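Local coordinates for protein amidohydrolase (Brucella melitensis biovar Abortus, PDB 4F0L) that probably acts as a metal-dependent deaminase of the amidohydrolase superfamily, with an iron ion bound in its TIM-barrel domain, at residues I31-G36 and A393-L398; Q54-A59 and L398-L403. One frame throughout, in Å; residues are numbered along the deposited sequence.

Interaction 1: residues I31-G36 and A393-L398; sequences IGIAGG and ADFVSL
CG of F395 is wedged between the N and C of its own backbone (chi1 46°). This swings the ring toward strand 29-34. I33 has CG1 anti to its carbonyl carbon, and its chain then runs on extended, so CD1 is carried out to the ring. The two side chains meet tip to tip. I33 CD1 lies 3.8 Å from F395 CZ, in the plane of the ring and at its edge. The second branch of I33, CG2, is anti to the backbone N. It comes down on the methyl of A393, with 3.7 Å between I33 CG2 and A393 CB. CG2 and CG1 of I33 thus both rest against the A393 methyl, and CD1 goes on to the ring. I31 adds a looser touch: its CG2 is 4.3 Å from F395 CE2 and approaches obliquely.

A single hydrogen bond joins the two backbones. It runs from A393 N to G36 O, 2.9 Å long and almost straight at N-H (172°). The donor sits above the carbonyl plane of G36, 37° out of it. G35 and G36, both with positive phi, form the tight two-residue turn (type I') of the beta hairpin between strands 29-34 and 37-42. That turn places G36 O beside A393.

The segments come from two different sheets. Strand 29-34 belongs to the N-terminal sheet, and strand 395-399 to the large mixed sheet that continues into the barrel strands. Around the contact, I31 and F395 both touch V57, A393 packs on I38, and the F395 ring meets that of W427. The chemistry is therefore mostly apolar: aliphatic tips and one aromatic edge fill a buried seam between the sheets, and the one direct polar link is between main chains, near the turn.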
# COMPACT_ATOMS: atom_id res chain seq x y z
N ILE B 31 20.13 12.29 -22.64
CA ILE B 31 19.91 10.94 -23.14
C ILE B 31 19.48 11.06 -24.59
O ILE B 31 18.45 11.67 -24.88
CB ILE B 31 18.81 10.21 -22.37
CG1 ILE B 31 19.11 10.19 -20.87
CG2 ILE B 31 18.66 8.79 -22.88
CD1 ILE B 31 17.93 9.70 -20.06
N GLY B 32 20.28 10.48 -25.50
CA GLY B 32 19.94 10.51 -26.93
C GLY B 32 19.20 9.23 -27.29
O GLY B 32 19.56 8.17 -26.81
N ILE B 33 18.19 9.35 -28.15
CA ILE B 33 17.37 8.27 -28.61
C ILE B 33 17.34 8.26 -30.12
O ILE B 33 17.17 9.31 -30.72
CB ILE B 33 15.90 8.48 -28.17
CG1 ILE B 33 15.83 8.60 -26.68
CG2 ILE B 33 15.00 7.34 -28.65
CD1 ILE B 33 14.52 9.30 -26.30
N ALA B 34 17.54 7.08 -30.72
CA ALA B 34 17.57 6.86 -32.14
C ALA B 34 17.10 5.44 -32.47
O ALA B 34 17.62 4.43 -31.95
CB ALA B 34 18.98 7.08 -32.67
N GLY B 35 16.10 5.37 -33.33
CA GLY B 35 15.47 4.13 -33.69
C GLY B 35 14.95 3.38 -32.50
O GLY B 35 15.00 2.16 -32.49
N GLY B 36 14.46 4.11 -31.50
CA GLY B 36 13.95 3.50 -30.26
C GLY B 36 14.99 2.94 -29.29
O GLY B 36 14.64 2.20 -28.36
N ALA B 393 15.13 2.37 -25.52
CA ALA B 393 14.84 3.66 -24.88
C ALA B 393 13.55 3.55 -24.05
O ALA B 393 12.51 4.07 -24.43
CB ALA B 393 14.79 4.82 -25.90
N ASP B 394 13.68 2.89 -22.91
CA ASP B 394 12.60 2.61 -21.98
C ASP B 394 12.92 3.29 -20.64
O ASP B 394 13.84 2.87 -19.92
CB ASP B 394 12.47 1.10 -21.72
CG ASP B 394 12.19 0.28 -22.97
OD1 ASP B 394 12.12 0.80 -24.10
OD2 ASP B 394 12.05 -0.95 -22.82
N PHE B 395 12.16 4.32 -20.27
CA PHE B 395 12.45 5.00 -19.03
C PHE B 395 11.26 5.84 -18.62
O PHE B 395 10.25 5.91 -19.36
CB PHE B 395 13.76 5.80 -19.11
CG PHE B 395 13.90 6.62 -20.36
CD1 PHE B 395 13.22 7.80 -20.50
CD2 PHE B 395 14.69 6.17 -21.41
CE1 PHE B 395 13.35 8.56 -21.65
CE2 PHE B 395 14.82 6.93 -22.55
CZ PHE B 395 14.14 8.11 -22.68
N VAL B 396 11.37 6.41 -17.41
CA VAL B 396 10.26 7.01 -16.68
C VAL B 396 10.71 8.35 -16.04
O VAL B 396 11.81 8.42 -15.48
CB VAL B 396 9.77 6.05 -15.55
CG1 VAL B 396 8.64 6.65 -14.71
CG2 VAL B 396 9.35 4.68 -16.12
N SER B 397 9.89 9.42 -16.16
CA SER B 397 10.16 10.63 -15.38
C SER B 397 9.18 10.71 -14.21
O SER B 397 8.04 10.26 -14.30
CB SER B 397 10.12 11.88 -16.22
OG SER B 397 8.79 12.20 -16.61
N LEU B 398 9.67 11.24 -13.09
CA LEU B 398 8.90 11.31 -11.90
C LEU B 398 8.45 12.75 -11.64
O LEU B 398 9.25 13.67 -11.81
CB LEU B 398 9.70 10.78 -10.70
CG LEU B 398 10.07 9.29 -10.77
CD1 LEU B 398 11.02 8.95 -9.65
CD2 LEU B 398 8.86 8.34 -10.72

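Interaction 2: residues Q54-A59 and L398-L403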
# COMPACT_ATOMS: atom_id res chain seq x y z
N GLN B 54 13.40 17.19 -18.47
CA GLN B 54 12.75 16.45 -17.39
C GLN B 54 13.54 16.68 -16.08
O GLN B 54 14.74 16.99 -16.11
CB GLN B 54 12.66 14.95 -17.75
CG GLN B 54 11.84 14.66 -19.00
CD GLN B 54 10.33 14.78 -18.77
OE1 GLN B 54 9.86 14.59 -17.65
NE2 GLN B 54 9.58 15.04 -19.83
N SER B 55 12.86 16.56 -14.95
CA SER B 55 13.50 16.75 -13.65
C SER B 55 14.23 15.51 -13.18
O SER B 55 15.39 15.62 -12.81
CB SER B 55 12.47 17.17 -12.60
OG SER B 55 11.88 18.40 -13.01
N VAL B 56 13.55 14.36 -13.17
CA VAL B 56 14.10 13.14 -12.60
C VAL B 56 13.72 11.96 -13.48
O VAL B 56 12.54 11.72 -13.69
CB VAL B 56 13.61 12.89 -11.18
CG1 VAL B 56 14.12 11.53 -10.68
CG2 VAL B 56 14.05 14.02 -10.25
N VAL B 57 14.72 11.24 -13.99
CA VAL B 57 14.53 10.13 -14.95
C VAL B 57 15.16 8.86 -14.37
O VAL B 57 16.27 8.90 -13.81
CB VAL B 57 15.12 10.43 -16.33
CG1 VAL B 57 15.11 9.18 -17.22
CG2 VAL B 57 14.32 11.56 -16.99
N VAL B 58 14.39 7.79 -14.41
CA VAL B 58 14.79 6.47 -13.93
C VAL B 58 14.46 5.44 -14.99
O VAL B 58 13.69 5.70 -15.91
CB VAL B 58 14.09 6.08 -12.60
CG1 VAL B 58 14.46 7.07 -11.48
CG2 VAL B 58 12.58 5.99 -12.74
N ALA B 59 15.05 4.26 -14.85
CA ALA B 59 14.82 3.16 -15.78
C ALA B 59 13.37 2.70 -15.71
O ALA B 59 12.74 2.81 -14.68
CB ALA B 59 15.74 1.99 -15.44
N LEU B 398 9.67 11.24 -13.09
CA LEU B 398 8.90 11.31 -11.90
C LEU B 398 8.45 12.75 -11.64
O LEU B 398 9.25 13.67 -11.81
CB LEU B 398 9.70 10.78 -10.70
CG LEU B 398 10.07 9.29 -10.77
CD1 LEU B 398 11.02 8.95 -9.65
CD2 LEU B 398 8.86 8.34 -10.72
N ASP B 399 7.21 12.91 -11.21
CA ASP B 399 6.71 14.22 -10.77
C ASP B 399 7.27 14.47 -9.37
O ASP B 399 6.91 13.77 -8.42
CB ASP B 399 5.18 14.22 -10.76
CG ASP B 399 4.58 15.54 -10.29
OD1 ASP B 399 5.17 16.25 -9.49
OD2 ASP B 399 3.50 15.90 -10.76
N VAL B 400 8.15 15.47 -9.27
CA VAL B 400 8.80 15.84 -8.00
C VAL B 400 8.37 17.23 -7.53
O VAL B 400 9.09 17.91 -6.80
CB VAL B 400 10.34 15.77 -8.12
CG1 VAL B 400 10.78 14.32 -8.26
CG2 VAL B 400 10.85 16.68 -9.23
N GLU B 401 7.16 17.61 -7.90
CA GLU B 401 6.57 18.87 -7.49
C GLU B 401 6.57 19.01 -5.96
O GLU B 401 6.86 20.09 -5.44
CB GLU B 401 5.16 18.94 -8.08
CG GLU B 401 4.42 20.26 -7.97
CD GLU B 401 3.20 20.28 -8.89
OE1 GLU B 401 2.08 20.08 -8.36
OE2 GLU B 401 3.36 20.43 -10.13
N ARG B 402 6.32 17.92 -5.25
CA ARG B 402 6.37 17.94 -3.78
C ARG B 402 7.75 17.62 -3.18
O ARG B 402 7.88 17.55 -1.93
CB ARG B 402 5.34 16.98 -3.18
CG ARG B 402 3.88 17.21 -3.63
CD ARG B 402 2.90 16.63 -2.62
NE ARG B 402 3.02 17.28 -1.32
CZ ARG B 402 2.58 16.80 -0.16
NH1 ARG B 402 1.99 15.59 -0.08
NH2 ARG B 402 2.75 17.52 0.95
N LEU B 403 8.76 17.39 -4.03
CA LEU B 403 10.11 17.11 -3.57
C LEU B 403 11.11 17.98 -4.33
O LEU B 403 12.03 17.43 -4.96
CB LEU B 403 10.44 15.62 -3.81
CG LEU B 403 9.66 14.57 -3.03
CD1 LEU B 403 9.75 13.21 -3.65
CD2 LEU B 403 10.18 14.52 -1.61
O HOH W 1 10.76 14.61 -13.80
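The direct backbone link is one hydrogen bond. L398 N donates to V56 O at 3.0 Å, in the plane of the carbonyl. A water stands in for the second direct bond of this antiparallel pair. It accepts from V56 N at 2.9 Å and donates to L398 O at 2.7 Å, so it bridges the other N and O of this residue pair.

Both strands are neighbours in the large mixed sheet. Strand 56-66 runs antiparallel to strand 395-399 and leads into the barrel, where its far end carries the metal ligand H65. The chain turns a corner at S55, leaving the N-terminal sheet for this one.

Apolar contacts flank the bonds. V56 has CG1 anti to the backbone N, and this branch meets L398 CD1 at 4.2 Å as the side chains cross obliquely. V58 CG1 touches the same methyl. The other branch, V56 CG2, lies 3.8 Å from V400 CG1, with the side chains at about a right angle. V400 CG2 reaches S55 CB. Helix 408-417 packs on L398 and V400 through V411.

Further along, D399 OD1 accepts from E401 N at 2.9 Å in an Asx turn. It overlaps a type I turn from V400 to L403, closed by L403 N to V400 O. R402 on this turn forms a salt bridge to E446 of the second subunit.

How the interactions relate
Interactions 1 and 2 lie with centres about 15 Å apart, on the same side of the chain's centre. Both use strand 395-399 and share L398. Along the chain the order is 31-36, 54-59, 393-398, 398-403, so the two contacts cross. Interaction 1 joins the N-terminal sheet to this strand, while interaction 2 pairs the strand with 56-66 inside the large mixed sheet. The two also touch directly: V396 N probably donates to V58 O at 2.9 Å, continuing the antiparallel pairing. Together they tie the early N-terminal strands and the late strand 395-399 to the start of the barrel, away from the metal site.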